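Local atomic coordinates of FACT complex subunit POB3 (Chaetomium thermophilum var. thermophilum, PDB entry 4KHB), a protein that probably acts within the FACT histone chaperone complex, reorganising nucleosomes during transcription, DNA replication and DNA repair. Residues Y14-K19 against S168-A173; E40-D45 against G71-D76. All coordinates share one frame; numbering follows the deposited sequence.

Contact 2 lies inside the N-terminal PH domain of the chain, whereas contact 1 joins that domain to the SSRP1-family PH domain that follows it in sequence. Along the chain the order is 14-19, 40-45, 71-76 and 168-173, so contact 2 falls wholly between the two halves of contact 1. Their centres are about 12 Å apart. They share a sheet, in which strands 13-15 and 72-78 are antiparallel neighbours: Ile-73 on one face of strand 72-78 serves the hydrophobic core, while Gln-74 on the other reaches the polar group of contact 1. One strand thus takes part both in the packing of its own domain and in the junction between the two domains.

Contact 1: Y14-K19 against S168-A173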
ATOM      1  N   TYR H  14      -4.567 -15.445  -0.919  1.00 16.23           N
ATOM      2  CA  TYR H  14      -4.266 -14.908   0.404  1.00 19.36           C
ATOM      3  C   TYR H  14      -5.356 -13.931   0.834  1.00 19.16           C
ATOM      4  O   TYR H  14      -5.754 -13.052   0.062  1.00 17.01           O
ATOM      5  CB  TYR H  14      -2.902 -14.207   0.412  1.00 19.30           C
ATOM      6  CG  TYR H  14      -1.734 -15.077  -0.001  1.00 25.76           C
ATOM      7  CD1 TYR H  14      -1.376 -15.209  -1.338  1.00 24.62           C
ATOM      8  CD2 TYR H  14      -0.979 -15.750   0.949  1.00 24.65           C
ATOM      9  CE1 TYR H  14      -0.303 -15.994  -1.715  1.00 21.82           C
ATOM     10  CE2 TYR H  14       0.095 -16.535   0.582  1.00 23.89           C
ATOM     11  CZ  TYR H  14       0.427 -16.655  -0.749  1.00 23.31           C
ATOM     12  OH  TYR H  14       1.496 -17.439  -1.118  1.00 25.70           O
ATOM     13  N   LEU H  15      -5.842 -14.089   2.061  1.00 16.83           N
ATOM     14  CA  LEU H  15      -6.886 -13.213   2.582  1.00 20.35           C
ATOM     15  C   LEU H  15      -6.287 -12.205   3.560  1.00 17.23           C
ATOM     16  O   LEU H  15      -5.727 -12.587   4.591  1.00 16.80           O
ATOM     17  CB  LEU H  15      -7.998 -14.048   3.238  1.00 17.56           C
ATOM     18  CG  LEU H  15      -9.182 -13.418   3.986  1.00 27.41           C
ATOM     19  CD1 LEU H  15      -8.887 -13.264   5.471  1.00 25.12           C
ATOM     20  CD2 LEU H  15      -9.594 -12.082   3.379  1.00 20.71           C
ATOM     21  N   ASP H  16      -6.436 -10.921   3.231  1.00 16.07           N
ATOM     22  CA  ASP H  16      -5.953  -9.816   4.066  1.00 16.96           C
ATOM     23  C   ASP H  16      -4.497  -9.960   4.515  1.00 16.69           C
ATOM     24  O   ASP H  16      -4.194  -9.898   5.708  1.00 17.97           O
ATOM     25  CB  ASP H  16      -6.879  -9.597   5.270  1.00 12.49           C
ATOM     26  CG  ASP H  16      -8.185  -8.922   4.883  1.00 17.59           C
ATOM     27  OD1 ASP H  16      -8.214  -8.230   3.840  1.00 19.27           O
ATOM     28  OD2 ASP H  16      -9.182  -9.086   5.617  1.00 31.59           O
ATOM     29  N   LEU H  17      -3.611 -10.170   3.543  1.00 18.02           N
ATOM     30  CA  LEU H  17      -2.174 -10.309   3.785  1.00 20.57           C
ATOM     31  C   LEU H  17      -1.865 -11.519   4.653  1.00 22.11           C
ATOM     32  O   LEU H  17      -0.927 -11.498   5.453  1.00 22.23           O
ATOM     33  CB  LEU H  17      -1.563  -9.035   4.392  1.00 17.97           C
ATOM     34  CG  LEU H  17      -1.905  -7.706   3.716  1.00 21.01           C
ATOM     35  CD1 LEU H  17      -0.979  -6.593   4.187  1.00 23.26           C
ATOM     36  CD2 LEU H  17      -1.859  -7.845   2.215  1.00 22.30           C
ATOM     37  N   SER H  18      -2.659 -12.573   4.491  1.00 21.22           N
ATOM     38  CA  SER H  18      -2.401 -13.816   5.197  1.00 21.79           C
ATOM     39  C   SER H  18      -1.044 -14.356   4.776  1.00 28.97           C
ATOM     40  O   SER H  18      -0.644 -14.242   3.616  1.00 27.28           O
ATOM     41  CB  SER H  18      -3.497 -14.845   4.911  1.00 20.44           C
ATOM     42  OG  SER H  18      -3.493 -15.238   3.551  1.00 17.81           O
ATOM     43  N   LYS H  19      -0.333 -14.933   5.733  1.00 31.54           N
ATOM     44  CA  LYS H  19       0.946 -15.565   5.460  1.00 35.08           C
ATOM     45  C   LYS H  19       0.760 -16.879   4.711  1.00 31.90           C
ATOM     46  O   LYS H  19       1.622 -17.287   3.933  1.00 33.07           O
ATOM     47  CB  LYS H  19       1.727 -15.774   6.765  1.00 40.70           C
ATOM     48  CG  LYS H  19       1.052 -15.187   8.009  1.00 47.59           C
ATOM     49  CD  LYS H  19      -0.083 -16.053   8.553  1.00 58.81           C
ATOM     50  CE  LYS H  19      -1.173 -15.191   9.190  1.00 45.43           C
ATOM     51  NZ  LYS H  19      -0.654 -14.262  10.233  1.00 50.60           N
ATOM     52  N   SER H 168      -2.733  -3.446  14.410  1.00 31.02           N
ATOM     53  CA  SER H 168      -2.602  -3.277  12.965  1.00 27.22           C
ATOM     54  C   SER H 168      -1.954  -4.577  12.491  1.00 27.06           C
ATOM     55  O   SER H 168      -0.727  -4.700  12.491  1.00 25.28           O
ATOM     56  CB  SER H 168      -1.766  -2.034  12.654  1.00 19.61           C
ATOM     57  OG  SER H 168      -2.315  -0.880  13.266  1.00 22.06           O
ATOM     58  N   LYS H 169      -2.778  -5.537  12.078  1.00 24.92           N
ATOM     59  CA  LYS H 169      -2.290  -6.788  11.496  1.00 31.61           C
ATOM     60  C   LYS H 169      -1.695  -6.673  10.088  1.00 25.62           C
ATOM     61  O   LYS H 169      -0.721  -7.361   9.773  1.00 24.34           O
ATOM     62  CB  LYS H 169      -3.375  -7.873  11.553  1.00 27.57           C
ATOM     63  CG  LYS H 169      -4.296  -7.742  12.762  1.00 42.24           C
ATOM     64  CD  LYS H 169      -5.514  -8.653  12.677  1.00 50.10           C
ATOM     65  CE  LYS H 169      -6.497  -8.366  13.814  1.00 48.90           C
ATOM     66  NZ  LYS H 169      -7.769  -7.750  13.347  1.00 50.67           N
ATOM     67  N   LYS H 170      -2.269  -5.824   9.239  1.00 20.70           N
ATOM     68  CA  LYS H 170      -1.747  -5.678   7.881  1.00 25.06           C
ATOM     69  C   LYS H 170      -0.455  -4.870   7.854  1.00 19.78           C
ATOM     70  O   LYS H 170       0.365  -5.026   6.949  1.00 20.42           O
ATOM     71  CB  LYS H 170      -2.784  -5.045   6.947  1.00 20.73           C
ATOM     72  CG  LYS H 170      -4.007  -5.907   6.677  1.00 24.54           C
ATOM     73  CD  LYS H 170      -4.933  -5.233   5.672  1.00 24.69           C
ATOM     74  CE  LYS H 170      -6.090  -6.144   5.299  1.00 18.47           C
ATOM     75  NZ  LYS H 170      -7.032  -5.512   4.337  1.00 24.10           N
ATOM     76  N   ALA H 171      -0.275  -4.004   8.845  1.00 18.07           N
ATOM     77  CA  ALA H 171       0.962  -3.243   8.965  1.00 21.70           C
ATOM     78  C   ALA H 171       2.122  -4.148   9.363  1.00 23.01           C
ATOM     79  O   ALA H 171       3.279  -3.861   9.055  1.00 17.09           O
ATOM     80  CB  ALA H 171       0.795  -2.116   9.972  1.00 13.29           C
ATOM     81  N   SER H 172       1.801  -5.240  10.053  1.00 20.92           N
ATOM     82  CA  SER H 172       2.816  -6.137  10.598  1.00 26.07           C
ATOM     83  C   SER H 172       2.940  -7.440   9.813  1.00 25.20           C
ATOM     84  O   SER H 172       3.693  -8.332  10.205  1.00 27.95           O
ATOM     85  CB  SER H 172       2.520  -6.445  12.070  1.00 23.89           C
ATOM     86  OG  SER H 172       1.310  -7.167  12.210  1.00 26.15           O
ATOM     87  N   ALA H 173       2.216  -7.549   8.704  1.00 26.68           N
ATOM     88  CA  ALA H 173       2.225  -8.784   7.929  1.00 28.23           C
ATOM     89  C   ALA H 173       3.539  -8.944   7.182  1.00 33.53           C
ATOM     90  O   ALA H 173       3.966 -10.062   6.880  1.00 36.20           O
ATOM     91  CB  ALA H 173       1.058  -8.808   6.960  1.00 23.89           C
TER
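Asp-16 OD1 is gripped by two donors: the ammonium NZ of Lys-170, at 3.0 Å from OD1 in a hydrogen-bonded salt bridge, and the backbone N of Gln-74 on strand 72-78. The lysine does not approach within the carboxylate plane but comes down from above it, 67° out, and its CE lies over Asp-16 CG at 3.5 Å, so the end of the aliphatic chain packs on the carboxylate as well. Lys-170 reaches this far because its chain is fully extended beyond CG; there NZ also points at Gln-74 OE1, modelled too close for the geometry of that bond to be trusted. Asp-16 and Leu-17 both have left-handed helical backbone angles, and this sharp turn after strand 13-15 points Leu-17 at segment 168-173 and sets Asp-16 where the lysine can reach it. Leu-17, its CG beside the backbone N (chi1 -48°), crosses the lysine stem at about a right angle. Its CD1 lies 3.6 Å from Lys-170 CB and 3.4 Å from Lys-170 O, and its CB meets Ala-173 CB at 3.7 Å. Behind the lysine, the backbone N of Ala-171 bonds to Glu-136 OE1, tying this loop to its own domain. Met-41 of the SPT16D chain packs on Lys-170 and Ala-171, and Gly-42 of that chain on Leu-17, which places this junction of two PH domains at the heterodimer interface. With Lys-170 buried, the charge of Asp-16 probably offsets part of the cost of enclosing its ammonium group, while Leu-17 packs on the aliphatic stem.

Contact 2: E40-D45 against G71-D76; sequences ETFTLD and GVIQLD
Phe-42 and Ile-73 reach for each other from opposite directions, each pointing its CB at the other strand, and meet where CZ of the ring lies 3.5 Å from Ile-73 CD1. The approach is oblique to the ring. Two branches of the isoleucine share the far end of the phenyl group: CD1 also lies 4.0 Å from Phe-42 CE1, while Ile-73 CG2 is 4.1 Å from Phe-42 CE2. The phenylalanine stretches across the gap between strands 42-45 and 72-78, which belong to different sheets, because its ring is swung opposite the backbone N (chi1 168°). This is the interior of the PH-domain fold, in which two strongly bent, largely antiparallel sheets pack nearly orthogonally, and the CA atoms of Leu-44 and Ile-73 are 9.2 Å apart. A looser contact lies two residues along, where Leu-44 CD2 comes within 4.4 Å of Ile-73 CG1. Replacing Phe-42 with an alanine would probably open a gap beside Ile-73, leaving its CD1 and CG2 without the ring they pack against. Leu-31 touches both Phe-42 and Leu-44 within their own sheet, while Leu-15 and Ile-65 flank Ile-73 from the two strands adjoining 72-78.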
ATOM      1  N   GLU H  40      -8.857 -19.772  11.227  1.00 57.04           N
ATOM      2  CA  GLU H  40     -10.309 -19.714  11.114  1.00 59.25           C
ATOM      3  C   GLU H  40     -10.752 -19.342   9.698  1.00 51.96           C
ATOM      4  O   GLU H  40     -10.093 -18.556   9.019  1.00 47.74           O
ATOM      5  CB  GLU H  40     -10.874 -18.712  12.125  1.00 62.39           C
ATOM      6  CG  GLU H  40     -10.186 -18.748  13.485  1.00 62.83           C
ATOM      7  CD  GLU H  40     -10.366 -20.069  14.212  1.00 69.15           C
ATOM      8  OE1 GLU H  40     -11.310 -20.818  13.883  1.00 64.44           O
ATOM      9  OE2 GLU H  40      -9.548 -20.365  15.109  1.00 71.58           O
ATOM     10  N   THR H  41     -11.869 -19.916   9.260  1.00 44.90           N
ATOM     11  CA  THR H  41     -12.438 -19.612   7.948  1.00 45.56           C
ATOM     12  C   THR H  41     -13.136 -18.253   7.973  1.00 39.47           C
ATOM     13  O   THR H  41     -13.647 -17.836   9.013  1.00 43.58           O
ATOM     14  CB  THR H  41     -13.448 -20.688   7.489  1.00 45.21           C
ATOM     15  OG1 THR H  41     -14.674 -20.542   8.218  1.00 54.35           O
ATOM     16  CG2 THR H  41     -12.890 -22.087   7.711  1.00 36.41           C
ATOM     17  N   PHE H  42     -13.157 -17.566   6.833  1.00 34.77           N
ATOM     18  CA  PHE H  42     -13.770 -16.243   6.752  1.00 29.36           C
ATOM     19  C   PHE H  42     -15.003 -16.292   5.854  1.00 22.30           C
ATOM     20  O   PHE H  42     -15.028 -17.022   4.859  1.00 28.35           O
ATOM     21  CB  PHE H  42     -12.764 -15.230   6.197  1.00 30.56           C
ATOM     22  CG  PHE H  42     -13.376 -13.915   5.802  1.00 27.57           C
ATOM     23  CD1 PHE H  42     -13.577 -12.922   6.750  1.00 24.77           C
ATOM     24  CD2 PHE H  42     -13.727 -13.661   4.480  1.00 23.34           C
ATOM     25  CE1 PHE H  42     -14.131 -11.704   6.396  1.00 30.15           C
ATOM     26  CE2 PHE H  42     -14.283 -12.444   4.119  1.00 27.05           C
ATOM     27  CZ  PHE H  42     -14.484 -11.466   5.081  1.00 27.71           C
ATOM     28  N   THR H  43     -16.027 -15.522   6.216  1.00 23.78           N
ATOM     29  CA  THR H  43     -17.278 -15.492   5.467  1.00 22.10           C
ATOM     30  C   THR H  43     -17.735 -14.045   5.262  1.00 17.93           C
ATOM     31  O   THR H  43     -17.549 -13.198   6.140  1.00 17.37           O
ATOM     32  CB  THR H  43     -18.381 -16.302   6.194  1.00 26.62           C
ATOM     33  OG1 THR H  43     -18.019 -17.689   6.241  1.00 37.07           O
ATOM     34  CG2 THR H  43     -19.730 -16.160   5.495  1.00 21.29           C
ATOM     35  N   LEU H  44     -18.336 -13.770   4.108  1.00 19.70           N
ATOM     36  CA  LEU H  44     -18.893 -12.454   3.809  1.00 24.05           C
ATOM     37  C   LEU H  44     -20.215 -12.603   3.067  1.00 24.31           C
ATOM     38  O   LEU H  44     -20.257 -13.151   1.963  1.00 22.87           O
ATOM     39  CB  LEU H  44     -17.907 -11.629   2.978  1.00 23.74           C
ATOM     40  CG  LEU H  44     -18.357 -10.255   2.475  1.00 21.53           C
ATOM     41  CD1 LEU H  44     -18.577  -9.297   3.630  1.00 22.89           C
ATOM     42  CD2 LEU H  44     -17.341  -9.684   1.499  1.00 21.30           C
ATOM     43  N   ASP H  45     -21.290 -12.110   3.675  1.00 21.72           N
ATOM     44  CA  ASP H  45     -22.625 -12.242   3.106  1.00 17.11           C
ATOM     45  C   ASP H  45     -22.817 -11.257   1.957  1.00 24.74           C
ATOM     46  O   ASP H  45     -22.268 -10.152   1.977  1.00 28.05           O
ATOM     47  CB  ASP H  45     -23.682 -12.020   4.194  1.00 22.03           C
ATOM     48  CG  ASP H  45     -25.072 -12.424   3.749  1.00 32.34           C
ATOM     49  OD1 ASP H  45     -25.393 -13.631   3.826  1.00 39.23           O
ATOM     50  OD2 ASP H  45     -25.844 -11.536   3.327  1.00 27.59           O
ATOM     51  N   GLY H  71     -15.328  -0.957   5.331  1.00 13.75           N
ATOM     52  CA  GLY H  71     -14.328  -2.009   5.420  1.00 18.48           C
ATOM     53  C   GLY H  71     -13.829  -2.516   4.077  1.00 19.73           C
ATOM     54  O   GLY H  71     -14.538  -2.432   3.071  1.00 20.26           O
ATOM     55  N   VAL H  72     -12.607  -3.049   4.062  1.00 16.97           N
ATOM     56  CA  VAL H  72     -12.043  -3.652   2.855  1.00 21.45           C
ATOM     57  C   VAL H  72     -11.583  -5.096   3.071  1.00 17.47           C
ATOM     58  O   VAL H  72     -10.971  -5.419   4.092  1.00 17.27           O
ATOM     59  CB  VAL H  72     -10.873  -2.814   2.270  1.00 22.05           C
ATOM     60  CG1 VAL H  72     -11.391  -1.533   1.648  1.00 30.70           C
ATOM     61  CG2 VAL H  72      -9.842  -2.507   3.341  1.00 19.79           C
ATOM     62  N   ILE H  73     -11.894  -5.959   2.108  1.00 16.84           N
ATOM     63  CA  ILE H  73     -11.419  -7.339   2.127  1.00 15.49           C
ATOM     64  C   ILE H  73     -10.462  -7.520   0.955  1.00 12.31           C
ATOM     65  O   ILE H  73     -10.842  -7.322  -0.203  1.00  9.55           O
ATOM     66  CB  ILE H  73     -12.583  -8.343   2.003  1.00 16.08           C
ATOM     67  CG1 ILE H  73     -13.581  -8.135   3.144  1.00 22.98           C
ATOM     68  CG2 ILE H  73     -12.058  -9.776   2.028  1.00 14.22           C
ATOM     69  CD1 ILE H  73     -12.981  -8.349   4.526  1.00 18.79           C
ATOM     70  N   GLN H  74      -9.218  -7.882   1.257  1.00 13.07           N
ATOM     71  CA  GLN H  74      -8.198  -8.036   0.229  1.00 14.10           C
ATOM     72  C   GLN H  74      -7.894  -9.497  -0.093  1.00  9.94           C
ATOM     73  O   GLN H  74      -7.453 -10.259   0.770  1.00 10.37           O
ATOM     74  CB  GLN H  74      -6.918  -7.299   0.644  1.00 11.26           C
ATOM     75  CG  GLN H  74      -7.025  -5.780   0.568  1.00 19.46           C
ATOM     76  CD  GLN H  74      -5.877  -5.074   1.261  1.00 23.48           C
ATOM     77  OE1 GLN H  74      -6.026  -4.556   2.369  1.00 19.96           O
ATOM     78  NE2 GLN H  74      -4.717  -5.063   0.615  1.00 17.58           N
ATOM     79  N   LEU H  75      -8.145  -9.872  -1.345  1.00 15.02           N
ATOM     80  CA  LEU H  75      -7.827 -11.204  -1.837  1.00 12.84           C
ATOM     81  C   LEU H  75      -6.842 -11.121  -3.004  1.00 16.00           C
ATOM     82  O   LEU H  75      -7.235 -10.753  -4.118  1.00 15.00           O
ATOM     83  CB  LEU H  75      -9.107 -11.904  -2.299  1.00 12.73           C
ATOM     84  CG  LEU H  75     -10.248 -12.053  -1.291  1.00 15.95           C
ATOM     85  CD1 LEU H  75     -11.561 -12.309  -2.010  1.00 13.99           C
ATOM     86  CD2 LEU H  75      -9.962 -13.174  -0.316  1.00 16.82           C
ATOM     87  N   ASP H  76      -5.575 -11.456  -2.763  1.00 14.79           N
ATOM     88  CA  ASP H  76      -4.596 -11.465  -3.851  1.00 18.49           C
ATOM     89  C   ASP H  76      -4.027 -12.869  -4.071  1.00 17.10           C
ATOM     90  O   ASP H  76      -4.112 -13.731  -3.193  1.00 16.03           O
ATOM     91  CB  ASP H  76      -3.486 -10.416  -3.653  1.00 23.27           C
ATOM     92  CG  ASP H  76      -2.650 -10.654  -2.411  1.00 32.96           C
ATOM     93  OD1 ASP H  76      -2.972 -11.570  -1.624  1.00 43.24           O
ATOM     94  OD2 ASP H  76      -1.658  -9.917  -2.219  1.00 42.06           O
TER